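Local atomic coordinates of cortical-lytic enzyme (Clostridium perfringens, PDB entry 5JIP), a protein that probably hydrolyses spore-cortex peptidoglycan during germination, acting as a muramidase (lysozyme) of glycoside hydrolase family 25. Residues H74-S79 with P110-E115; P174-M179 with W199-F204. One frame throughout, in Å; residues are numbered along the deposited sequence.

Interaction 1 (H74-S79 with P110-E115)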
loop_
_atom_site.group_PDB
_atom_site.type_symbol
_atom_site.label_atom_id
_atom_site.label_comp_id
_atom_site.label_asym_id
_atom_site.label_seq_id
_atom_site.Cartn_x
_atom_site.Cartn_y
_atom_site.Cartn_z
ATOM N N HIS A 74 19.421 -17.367 8.071
ATOM C CA HIS A 74 20.222 -17.616 9.263
ATOM C C HIS A 74 19.552 -18.679 10.128
ATOM O O HIS A 74 18.374 -18.541 10.486
ATOM C CB HIS A 74 20.394 -16.333 10.083
ATOM C CG HIS A 74 21.043 -16.559 11.412
ATOM N ND1 HIS A 74 22.384 -16.839 11.543
ATOM C CD2 HIS A 74 20.533 -16.559 12.670
ATOM C CE1 HIS A 74 22.675 -16.982 12.828
ATOM N NE2 HIS A 74 21.567 -16.827 13.531
ATOM N N PHE A 75 20.309 -19.703 10.527
ATOM C CA PHE A 75 19.781 -20.715 11.436
ATOM C C PHE A 75 19.908 -20.194 12.860
ATOM O O PHE A 75 21.018 -20.011 13.381
ATOM C CB PHE A 75 20.486 -22.059 11.281
ATOM C CG PHE A 75 19.892 -23.124 12.143
ATOM C CD1 PHE A 75 20.300 -23.289 13.455
ATOM C CD2 PHE A 75 18.909 -23.946 11.645
ATOM C CE1 PHE A 75 19.732 -24.260 14.257
ATOM C CE2 PHE A 75 18.326 -24.917 12.443
ATOM C CZ PHE A 75 18.755 -25.086 13.736
ATOM N N ALA A 76 18.765 -19.972 13.494
ATOM C CA ALA A 76 18.724 -19.313 14.791
ATOM C C ALA A 76 19.136 -20.256 15.922
ATOM O O ALA A 76 18.886 -21.464 15.878
ATOM C CB ALA A 76 17.323 -18.805 15.049
ATOM N N LYS A 77 19.762 -19.688 16.951
ATOM C CA LYS A 77 19.856 -20.349 18.252
ATOM C C LYS A 77 19.228 -19.455 19.317
ATOM O O LYS A 77 19.902 -18.601 19.915
ATOM C CB LYS A 77 21.291 -20.703 18.612
ATOM C CG LYS A 77 21.299 -21.706 19.772
ATOM C CD LYS A 77 22.617 -22.435 19.957
ATOM C CE LYS A 77 22.488 -23.540 21.041
ATOM N NZ LYS A 77 21.642 -24.740 20.611
ATOM N N PRO A 78 17.942 -19.614 19.578
ATOM C CA PRO A 78 17.274 -18.750 20.561
ATOM C C PRO A 78 17.694 -19.111 21.976
ATOM O O PRO A 78 18.190 -20.207 22.238
ATOM C CB PRO A 78 15.778 -19.029 20.330
ATOM C CG PRO A 78 15.714 -19.657 18.955
ATOM C CD PRO A 78 16.985 -20.455 18.847
ATOM N N SER A 79 17.510 -18.155 22.886
ATOM C CA SER A 79 17.816 -18.363 24.294
ATOM C C SER A 79 16.964 -17.408 25.118
ATOM O O SER A 79 16.216 -16.581 24.577
ATOM C CB SER A 79 19.308 -18.173 24.578
ATOM O OG SER A 79 19.667 -16.809 24.730
ATOM N N PRO A 110 15.361 -11.636 3.353
ATOM C CA PRO A 110 16.197 -12.348 4.316
ATOM C C PRO A 110 15.317 -13.150 5.262
ATOM O O PRO A 110 14.194 -12.750 5.568
ATOM C CB PRO A 110 16.947 -11.222 5.042
ATOM C CG PRO A 110 16.836 -10.037 4.131
ATOM C CD PRO A 110 15.509 -10.178 3.464
ATOM N N VAL A 111 15.811 -14.313 5.694
ATOM C CA VAL A 111 15.003 -15.257 6.455
ATOM C C VAL A 111 15.693 -15.606 7.776
ATOM O O VAL A 111 16.903 -15.880 7.808
ATOM C CB VAL A 111 14.730 -16.529 5.629
ATOM C CG1 VAL A 111 14.249 -17.689 6.482
ATOM C CG2 VAL A 111 13.714 -16.240 4.548
ATOM N N LEU A 112 14.902 -15.607 8.858
ATOM C CA LEU A 112 15.263 -16.223 10.131
ATOM C C LEU A 112 14.659 -17.622 10.202
ATOM O O LEU A 112 13.439 -17.788 10.141
ATOM C CB LEU A 112 14.788 -15.367 11.304
ATOM C CG LEU A 112 15.107 -15.883 12.706
ATOM C CD1 LEU A 112 16.587 -15.763 12.971
ATOM C CD2 LEU A 112 14.314 -15.058 13.706
ATOM N N ASP A 113 15.527 -18.614 10.314
ATOM C CA ASP A 113 15.177 -20.033 10.306
ATOM C C ASP A 113 15.188 -20.519 11.748
ATOM O O ASP A 113 16.254 -20.621 12.362
ATOM C CB ASP A 113 16.187 -20.764 9.414
ATOM C CG ASP A 113 16.163 -22.294 9.546
ATOM O OD1 ASP A 113 15.293 -22.869 10.239
ATOM O OD2 ASP A 113 17.040 -22.917 8.895
ATOM N N VAL A 114 13.999 -20.797 12.296
ATOM C CA VAL A 114 13.830 -21.159 13.700
ATOM C C VAL A 114 13.310 -22.588 13.752
ATOM O O VAL A 114 12.189 -22.879 13.307
ATOM C CB VAL A 114 12.886 -20.201 14.441
ATOM C CG1 VAL A 114 12.744 -20.617 15.910
ATOM C CG2 VAL A 114 13.387 -18.790 14.330
ATOM N N GLU A 115 14.129 -23.473 14.283
ATOM C CA GLU A 115 13.814 -24.890 14.378
ATOM C C GLU A 115 14.213 -25.454 15.730
ATOM O O GLU A 115 14.109 -26.665 15.927
ATOM C CB GLU A 115 14.538 -25.693 13.273
ATOM C CG GLU A 115 14.077 -25.399 11.882
ATOM C CD GLU A 115 14.990 -26.040 10.850
ATOM O OE1 GLU A 115 15.237 -27.269 10.959
ATOM O OE2 GLU A 115 15.467 -25.312 9.955
HETATM O O HOH W 1 16.747 -22.445 14.623
#

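Interaction 2 (P174-M179 with W199-F204)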
loop_
_atom_site.group_PDB
_atom_site.type_symbol
_atom_site.label_atom_id
_atom_site.label_comp_id
_atom_site.label_asym_id
_atom_site.label_seq_id
_atom_site.Cartn_x
_atom_site.Cartn_y
_atom_site.Cartn_z
ATOM N N PRO A 174 6.272 -12.000 7.231
ATOM C CA PRO A 174 6.052 -12.997 6.176
ATOM C C PRO A 174 6.405 -14.363 6.725
ATOM O O PRO A 174 7.395 -14.511 7.444
ATOM C CB PRO A 174 6.996 -12.564 5.044
ATOM C CG PRO A 174 7.288 -11.135 5.316
ATOM C CD PRO A 174 7.260 -10.992 6.843
ATOM N N LEU A 175 5.579 -15.355 6.376
ATOM C CA LEU A 175 5.738 -16.727 6.851
ATOM C C LEU A 175 6.165 -17.668 5.732
ATOM O O LEU A 175 5.480 -17.806 4.708
ATOM C CB LEU A 175 4.444 -17.250 7.477
ATOM C CG LEU A 175 4.466 -18.700 7.937
ATOM C CD1 LEU A 175 5.436 -18.878 9.071
ATOM C CD2 LEU A 175 3.080 -19.118 8.327
ATOM N N TRP A 176 7.265 -18.356 5.977
ATOM C CA TRP A 176 7.711 -19.498 5.181
ATOM C C TRP A 176 7.482 -20.742 6.042
ATOM O O TRP A 176 8.211 -20.992 7.011
ATOM C CB TRP A 176 9.161 -19.282 4.795
ATOM C CG TRP A 176 9.833 -20.355 4.000
ATOM C CD1 TRP A 176 9.296 -21.505 3.478
ATOM C CD2 TRP A 176 11.202 -20.350 3.641
ATOM N NE1 TRP A 176 10.264 -22.208 2.803
ATOM C CE2 TRP A 176 11.450 -21.529 2.901
ATOM C CE3 TRP A 176 12.254 -19.470 3.893
ATOM C CZ2 TRP A 176 12.717 -21.850 2.413
ATOM C CZ3 TRP A 176 13.517 -19.782 3.391
ATOM C CH2 TRP A 176 13.735 -20.961 2.668
ATOM N N ILE A 177 6.428 -21.480 5.742
ATOM C CA ILE A 177 6.017 -22.577 6.606
ATOM C C ILE A 177 6.451 -23.888 5.982
ATOM O O ILE A 177 6.301 -24.111 4.774
ATOM C CB ILE A 177 4.502 -22.580 6.882
ATOM C CG1 ILE A 177 4.199 -23.604 7.982
ATOM C CG2 ILE A 177 3.713 -22.839 5.601
ATOM C CD1 ILE A 177 2.788 -23.529 8.527
ATOM N N ALA A 178 6.995 -24.759 6.818
ATOM C CA ALA A 178 7.337 -26.113 6.408
ATOM C C ALA A 178 6.244 -27.062 6.883
ATOM O O ALA A 178 5.920 -27.089 8.071
ATOM C CB ALA A 178 8.681 -26.521 6.992
ATOM N N MET A 179 5.675 -27.825 5.951
ATOM C CA MET A 179 4.776 -28.924 6.263
ATOM C C MET A 179 4.931 -29.937 5.144
ATOM O O MET A 179 4.498 -29.680 4.015
ATOM C CB MET A 179 3.326 -28.482 6.366
ATOM C CG MET A 179 2.448 -29.670 6.802
ATOM S SD MET A 179 0.785 -29.349 6.389
ATOM C CE MET A 179 0.826 -29.622 4.613
ATOM N N TRP A 199 0.362 -17.940 4.256
ATOM C CA TRP A 199 1.772 -18.237 4.065
ATOM C C TRP A 199 2.285 -17.542 2.816
ATOM O O TRP A 199 1.578 -17.378 1.818
ATOM C CB TRP A 199 2.065 -19.741 3.990
ATOM C CG TRP A 199 1.333 -20.604 2.996
ATOM C CD1 TRP A 199 0.280 -21.428 3.255
ATOM C CD2 TRP A 199 1.696 -20.846 1.631
ATOM N NE1 TRP A 199 -0.083 -22.112 2.118
ATOM C CE2 TRP A 199 0.773 -21.773 1.108
ATOM C CE3 TRP A 199 2.657 -20.317 0.788
ATOM C CZ2 TRP A 199 0.824 -22.203 -0.200
ATOM C CZ3 TRP A 199 2.695 -20.740 -0.522
ATOM C CH2 TRP A 199 1.784 -21.662 -1.008
ATOM N N THR A 200 3.523 -17.089 2.904
ATOM C CA THR A 200 4.219 -16.530 1.767
ATOM C C THR A 200 4.936 -17.622 0.974
ATOM O O THR A 200 4.926 -17.593 -0.266
ATOM C CB THR A 200 5.198 -15.467 2.275
ATOM O OG1 THR A 200 4.438 -14.409 2.875
ATOM C CG2 THR A 200 6.071 -14.938 1.185
ATOM N N MET A 201 5.576 -18.570 1.669
ATOM C CA MET A 201 6.155 -19.753 1.032
ATOM C C MET A 201 5.811 -20.979 1.860
ATOM O O MET A 201 5.556 -20.892 3.063
ATOM C CB MET A 201 7.666 -19.635 0.884
ATOM C CG MET A 201 8.099 -18.566 -0.089
ATOM S SD MET A 201 9.913 -18.468 -0.329
ATOM C CE MET A 201 10.484 -20.105 -0.010
ATOM N N TRP A 202 5.783 -22.114 1.186
ATOM C CA TRP A 202 5.471 -23.409 1.786
ATOM C C TRP A 202 6.541 -24.403 1.349
ATOM O O TRP A 202 6.662 -24.698 0.154
ATOM C CB TRP A 202 4.079 -23.871 1.360
ATOM C CG TRP A 202 3.723 -25.300 1.668
ATOM C CD1 TRP A 202 4.259 -26.110 2.622
ATOM C CD2 TRP A 202 2.740 -26.092 0.977
ATOM N NE1 TRP A 202 3.650 -27.362 2.588
ATOM C CE2 TRP A 202 2.730 -27.369 1.568
ATOM C CE3 TRP A 202 1.865 -25.829 -0.077
ATOM C CZ2 TRP A 202 1.873 -28.376 1.138
ATOM C CZ3 TRP A 202 1.025 -26.834 -0.508
ATOM C CH2 TRP A 202 1.026 -28.082 0.099
ATOM N N GLN A 203 7.345 -24.865 2.309
ATOM C CA GLN A 203 8.313 -25.930 2.082
ATOM C C GLN A 203 7.563 -27.248 2.222
ATOM O O GLN A 203 7.145 -27.609 3.329
ATOM C CB GLN A 203 9.451 -25.858 3.088
ATOM C CG GLN A 203 10.636 -26.734 2.724
ATOM C CD GLN A 203 11.681 -26.656 3.791
ATOM O OE1 GLN A 203 11.493 -27.164 4.888
ATOM N NE2 GLN A 203 12.800 -26.003 3.477
ATOM N N PHE A 204 7.312 -27.913 1.096
ATOM C CA PHE A 204 6.464 -29.098 1.097
ATOM C C PHE A 204 7.251 -30.402 1.103
ATOM O O PHE A 204 6.658 -31.463 1.316
ATOM C CB PHE A 204 5.487 -29.064 -0.097
ATOM C CG PHE A 204 6.157 -29.100 -1.445
ATOM C CD1 PHE A 204 6.531 -27.914 -2.074
ATOM C CD2 PHE A 204 6.420 -30.302 -2.074
ATOM C CE1 PHE A 204 7.160 -27.927 -3.300
ATOM C CE2 PHE A 204 7.062 -30.325 -3.308
ATOM C CZ PHE A 204 7.440 -29.136 -3.914
HETATM O O HOH W 2 2.967 -14.683 5.187
#

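Interaction 1 (H74-S79 with P110-E115)
Phe75 turns one edge of its ring toward the carboxylates of Asp113 and Glu115. CG of Phe75 lies anti to the backbone N (chi1 -176°), beside the carbonyl carbon, and the end of the ring comes nearer the acids. Phe75 CD2 is 3.5 Å from Asp113 OD2. The next atom on that edge, Phe75 CE2, is 3.8 Å from Glu115 OE2. Both oxygens lie near the ring plane. The carboxylate planes stand almost upright to the ring, at 81° for Asp113 and 76° for Glu115. The two acids crowd together, with Asp113 OD1 2.5 Å from Glu115 OE2. Asp113 OD2 and Glu115 OE2 both hydrogen-bond N4 of a MES molecule, probably from the crystallisation liquor.

Water 1 sits 3.4 Å above the Phe75 ring plane, over the ring centre. It donates to Ala76 O and Asp113 O and accepts from Glu115 N. Asp113 O also takes the N-H of Ala76 (Ala76 N to Asp113 O 2.8 Å), so two donors grip it. The parallel ladder continues back through Asp113 N to His74 O and His74 N to Val111 O.

On the side of His74 and Leu112 the side-chain contacts between the segments are apolar. His74 and Leu112 lie side by side and point the same way, with Leu112 CD1 at the imidazole edge, 4.0 Å from His74 CD2. The same methyl, Leu112 CD1, meets Ala76 CB at 3.8 Å. Helix 124-142 covers this side with Trp130 and Phe134. Hydrogen bonds between ND1 and Ser43 OG and between NE2 and Gln88 OE1 fix the imidazole.

The strands belong to a beta-alpha-beta unit with helix 83-100. The Asp113-Val114-Glu115 run at the strand's C-terminal end fits the Asp-X-Glu signature of the family 25 active-site groove.

Interaction 2 (P174-M179 with W199-F204)
A pair of parallel strands in the barrel wall brings Trp176 and Met201 together on the interior side, in a Met-aromatic contact. The side chains run alongside each other. The Met201 chain bends at its last torsion (chi3 28°), bringing CE over one face of the indole. That methyl makes a CH-pi contact, with Met201 CE 3.5 Å from the centroid of the Trp176 five-membered ring. Met201 SD stands farther out, 4.6 Å from the same Trp176 centroid and close to the ring normal. Trp176 NE1 bonds Asn220.

Gln203 lies on the same face. Its extended chain passes Trp176 and sets OE1 3.6 Å from Ala178 CB. The amide is held outside the pair, OE1 by Tyr180 and Tyr149, NE2 by Asp18 and MES.

On the opposite face, the Trp202 indole reaches forward, past its pair partner Ile177, to Met179. Trp202 NE1 donates to Met179 O at 2.9 Å, nearly in the ring plane and on a carbonyl lone pair. Met179 CE touches Trp202 CZ2 at 3.8 Å. Ile177 CG2 packs against Trp199 CB at 3.9 Å.

Backbone bonds join Ile177 N to Met201 O, Gln203 N to Ile177 O and Met179 N to Gln203 O. At the start the register takes in one extra residue, Thr200. Leu175 O accepts from both Thr200 N (2.8 Å) and Met201 N (3.1 Å). Water 2 links Leu175 N to Thr200 OG1.

Trp176 and Gln203 turn inward from this wall, and the MES bound to Gln203 is consistent with a pocket in the family 25 barrel.

Interactions 1 and 2 lie in the same curled sheet, their centres 15 Å apart. Strand 147-151 runs between them, pairing with strand 111-113 on one side and strand 175-178 on the other. They come in series along the chain, interaction 1 closing before interaction 2 opens. They also touch directly, Val111 CG2 packing on Trp176 CE3 at 3.6 Å. Tyr149 of the intervening strand meets side chains of both. The connections differ: a helix joins the strands of interaction 1, while the segments of interaction 2 have none between them. Both have side chains beside bound MES, consistent with a shared pocket of the family 25 barrel.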